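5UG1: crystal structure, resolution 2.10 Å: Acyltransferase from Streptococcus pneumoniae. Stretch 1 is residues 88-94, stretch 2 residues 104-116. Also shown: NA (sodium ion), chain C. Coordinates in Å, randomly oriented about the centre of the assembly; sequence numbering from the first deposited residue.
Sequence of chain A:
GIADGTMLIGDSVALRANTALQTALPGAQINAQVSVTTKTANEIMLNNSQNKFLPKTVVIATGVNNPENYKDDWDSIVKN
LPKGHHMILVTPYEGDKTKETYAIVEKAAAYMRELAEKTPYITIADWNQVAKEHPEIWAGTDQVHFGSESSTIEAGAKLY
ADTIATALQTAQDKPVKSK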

# COMPACT_ATOMS: atom_id res chain seq x y z
N ILE A 88 1.86 0.78 7.41
CA ILE A 88 2.16 -0.33 6.50
C ILE A 88 2.33 0.24 5.09
O ILE A 88 1.48 0.99 4.61
N LEU A 89 3.44 -0.12 4.44
CA LEU A 89 3.74 0.35 3.09
C LEU A 89 3.51 -0.79 2.10
O LEU A 89 4.11 -1.86 2.23
N VAL A 90 2.65 -0.55 1.10
CA VAL A 90 2.36 -1.54 0.06
C VAL A 90 3.21 -1.20 -1.17
O VAL A 90 3.00 -0.17 -1.81
N THR A 91 4.17 -2.08 -1.50
CA THR A 91 5.08 -1.79 -2.59
C THR A 91 4.33 -1.83 -3.92
O THR A 91 3.37 -2.59 -4.08
N PRO A 92 4.73 -1.00 -4.88
CA PRO A 92 4.02 -0.96 -6.17
C PRO A 92 4.58 -2.00 -7.13
O PRO A 92 5.71 -2.47 -6.99
N TYR A 93 3.76 -2.35 -8.12
CA TYR A 93 4.17 -3.31 -9.15
C TYR A 93 3.75 -2.83 -10.53
O TYR A 93 2.55 -2.74 -10.82
N GLU A 94 4.74 -2.56 -11.37
CA GLU A 94 4.59 -2.36 -12.81
C GLU A 94 5.20 -3.59 -13.50
O GLU A 94 6.42 -3.79 -13.46
N ILE A 104 12.20 2.59 -12.27
CA ILE A 104 11.86 3.50 -11.18
C ILE A 104 10.91 2.82 -10.19
O ILE A 104 11.08 2.91 -8.97
N VAL A 105 9.86 2.18 -10.71
CA VAL A 105 8.93 1.49 -9.81
C VAL A 105 9.68 0.44 -9.01
O VAL A 105 9.44 0.27 -7.81
N GLU A 106 10.61 -0.26 -9.66
CA GLU A 106 11.42 -1.24 -8.96
C GLU A 106 12.25 -0.58 -7.87
O GLU A 106 12.25 -1.02 -6.72
N LYS A 107 12.93 0.52 -8.22
CA LYS A 107 13.67 1.28 -7.22
C LYS A 107 12.76 1.74 -6.08
O LYS A 107 13.16 1.70 -4.91
N ALA A 108 11.53 2.15 -6.39
CA ALA A 108 10.63 2.61 -5.34
C ALA A 108 10.29 1.47 -4.38
O ALA A 108 10.38 1.62 -3.16
N ALA A 109 9.91 0.32 -4.93
CA ALA A 109 9.66 -0.84 -4.10
C ALA A 109 10.86 -1.15 -3.22
O ALA A 109 10.71 -1.39 -2.03
N ALA A 110 12.06 -1.12 -3.80
CA ALA A 110 13.26 -1.43 -3.02
C ALA A 110 13.47 -0.44 -1.88
O ALA A 110 13.81 -0.83 -0.76
N TYR A 111 13.28 0.85 -2.17
CA TYR A 111 13.46 1.88 -1.15
C TYR A 111 12.44 1.77 -0.03
O TYR A 111 12.77 2.00 1.14
N MET A 112 11.19 1.44 -0.36
CA MET A 112 10.17 1.19 0.66
C MET A 112 10.54 0.01 1.54
O MET A 112 10.33 0.05 2.75
N ARG A 113 11.10 -1.05 0.94
CA ARG A 113 11.62 -2.15 1.75
C ARG A 113 12.68 -1.65 2.73
O ARG A 113 12.72 -2.10 3.88
N GLU A 114 13.53 -0.71 2.30
CA GLU A 114 14.60 -0.24 3.18
C GLU A 114 14.02 0.52 4.35
O GLU A 114 14.49 0.37 5.49
N LEU A 115 13.01 1.34 4.09
CA LEU A 115 12.38 2.11 5.14
C LEU A 115 11.67 1.20 6.14
O LEU A 115 11.77 1.41 7.35
N ALA A 116 10.97 0.17 5.65
CA ALA A 116 10.27 -0.74 6.54
C ALA A 116 11.25 -1.55 7.39
O ALA A 116 11.04 -1.75 8.59

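The strand at 88-90 and the helix at 104-116 run nearly antiparallel, with 164° between their N-to-C directions and a closest axial approach of 9.2 Å. The contact buries 521 Å² in total and is mostly apolar; no direct hydrogen bond crosses it. The two backbones come near each other at T91, whose CA lies 4.9 Å from CA of A109.

M112 contributes the largest share of the buried surface. Its CA-to-CB bond points toward the first stretch, and chi angles of m, t and p carry the side chain out and then turn its end in toward the strand and back in the direction of L89. The terminal methyl is thereby set against three consecutive residues: M112 CE lies 3.7 Å from CB of L89, 3.3 Å from the carbonyl O of V90 and 3.7 Å from CA of T91. The methyl thus meets backbone as well as side chain, and V90, whose own side chain points away, takes part through its carbonyl. The sulfur faces the next residue along, with M112 SD 3.5 Å from CD of P92.

P92 is the second centre of the packing. Its ring, puckered C-gamma endo, points toward the helix and meets residues from successive turns. Beyond the methionine sulfur, P92 CD lies 4.1 Å from CB of A109, while P92 CG approaches CG1 of V105 at 3.9 Å and CB of A108 at 4.4 Å. The two alanines point sideways and present single methyl groups; the ring sits between V105 and M112.

L89 extends the apolar layer toward the C-terminal part of the helix. It adopts the m, t rotamer, and besides its contact with M112 its CD1 reaches CB of L115 at 4.5 Å, a looser approach. At the other end V105, in the t rotamer, points toward the first stretch and places CG1 3.8 Å from the backbone N of E94; its CG2 is 3.9 Å from CB of E94. T91, in the p rotamer, fills the space beside A109: its CG2 is 3.8 Å from the carbonyl O of A109 and 4.4 Å from CG of R113. Its hydroxyl is hydrogen-bonded elsewhere in the structure.

Polar linkage between the stretches is left to water 1, which bridges E94 and E106. It accepts a hydrogen bond from N of E94 at 3.0 Å and donates one to OE2 of E106 at 2.5 Å. E106 starts away from the first stretch, but its m, m side chain brings the carboxylate nearer. E94 behaves in the reverse manner: its CB points toward the helix, whereas its end leads away.

The sodium ion lies at the far end of the helix segment, bound by the carbonyl O of A116 at 2.3 Å, by waters 2 and 3, each at 2.4 Å from NA, and by two atoms elsewhere in the structure.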

# COMPACT_ATOMS: atom_id res chain seq x y z
CB ILE A 88 1.05 -1.39 6.55
CG1 ILE A 88 1.10 -2.06 7.92
CG2 ILE A 88 1.20 -2.40 5.44
CD1 ILE A 88 0.05 -3.03 8.08
CB LEU A 89 5.18 0.86 3.00
CG LEU A 89 5.60 1.86 4.08
CD1 LEU A 89 7.08 2.18 3.97
CD2 LEU A 89 4.77 3.14 4.01
CB VAL A 90 0.87 -1.59 -0.28
CG1 VAL A 90 0.54 -2.93 -0.94
CG2 VAL A 90 0.03 -1.38 0.97
CB THR A 91 6.24 -2.79 -2.63
OG1 THR A 91 5.73 -4.13 -2.66
CG2 THR A 91 7.19 -2.61 -1.41
CB PRO A 92 4.30 0.46 -6.67
CG PRO A 92 5.62 0.79 -6.09
CD PRO A 92 5.74 0.06 -4.79
CB TYR A 93 3.58 -4.70 -8.87
CG TYR A 93 3.91 -5.70 -9.94
CD1 TYR A 93 5.19 -6.23 -10.05
CD2 TYR A 93 2.94 -6.11 -10.86
CE1 TYR A 93 5.49 -7.15 -11.06
CE2 TYR A 93 3.23 -7.02 -11.85
CZ TYR A 93 4.51 -7.54 -11.95
OH TYR A 93 4.79 -8.45 -12.94
CB GLU A 94 5.27 -1.06 -13.26
CG GLU A 94 5.59 -0.95 -14.76
CD GLU A 94 4.33 -0.88 -15.62
OE1 GLU A 94 3.64 0.16 -15.57
OE2 GLU A 94 4.02 -1.88 -16.31
CB ILE A 104 11.23 4.79 -11.75
CG1 ILE A 104 12.16 5.40 -12.80
CG2 ILE A 104 10.93 5.79 -10.63
CD1 ILE A 104 11.49 6.46 -13.59
CB VAL A 105 7.78 0.85 -10.61
CG1 VAL A 105 6.89 0.08 -9.66
CG2 VAL A 105 6.97 1.93 -11.32
CB GLU A 106 12.30 -2.00 -9.95
CG GLU A 106 11.51 -3.04 -10.78
CD GLU A 106 10.87 -4.09 -9.89
OE1 GLU A 106 11.62 -4.86 -9.25
OE2 GLU A 106 9.63 -4.14 -9.79
CB LYS A 107 14.37 2.48 -7.87
CG LYS A 107 15.65 2.14 -8.65
CD LYS A 107 16.15 3.33 -9.49
CE LYS A 107 17.38 3.01 -10.31
NZ LYS A 107 18.11 4.24 -10.73
CB ALA A 108 9.35 3.21 -5.94
CB ALA A 109 9.30 -2.05 -4.98
CB ALA A 110 14.49 -1.46 -3.93
CB TYR A 111 13.38 3.26 -1.81
CG TYR A 111 13.84 4.38 -0.92
CD1 TYR A 111 15.17 4.44 -0.50
CD2 TYR A 111 12.97 5.37 -0.50
CE1 TYR A 111 15.60 5.45 0.32
CE2 TYR A 111 13.40 6.40 0.33
CZ TYR A 111 14.73 6.43 0.73
OH TYR A 111 15.19 7.43 1.55
CB MET A 112 8.81 0.94 0.00
CG MET A 112 8.28 2.09 -0.85
SD MET A 112 6.90 1.60 -1.90
CE MET A 112 5.66 1.31 -0.63
CB ARG A 113 12.17 -3.25 0.85
CG ARG A 113 11.11 -3.96 0.02
CD ARG A 113 11.70 -5.04 -0.89
NE ARG A 113 10.69 -5.48 -1.84
CZ ARG A 113 10.76 -5.32 -3.16
NH1 ARG A 113 11.82 -4.75 -3.73
NH2 ARG A 113 9.77 -5.75 -3.93
CB GLU A 114 15.60 0.64 2.41
CG GLU A 114 16.17 -0.05 1.20
CD GLU A 114 17.41 0.63 0.63
OE1 GLU A 114 17.44 1.88 0.53
OE2 GLU A 114 18.35 -0.10 0.28
CB LEU A 115 11.40 3.12 4.53
CG LEU A 115 12.01 4.30 3.78
CD1 LEU A 115 10.94 5.20 3.14
CD2 LEU A 115 12.89 5.10 4.72
CB ALA A 116 9.36 -1.67 5.74
NA NA C . 9.95 -2.11 10.59
O HOH W 1 7.61 -3.05 -10.89
O HOH W 2 9.78 -4.28 9.64
O HOH W 3 12.08 -2.36 11.64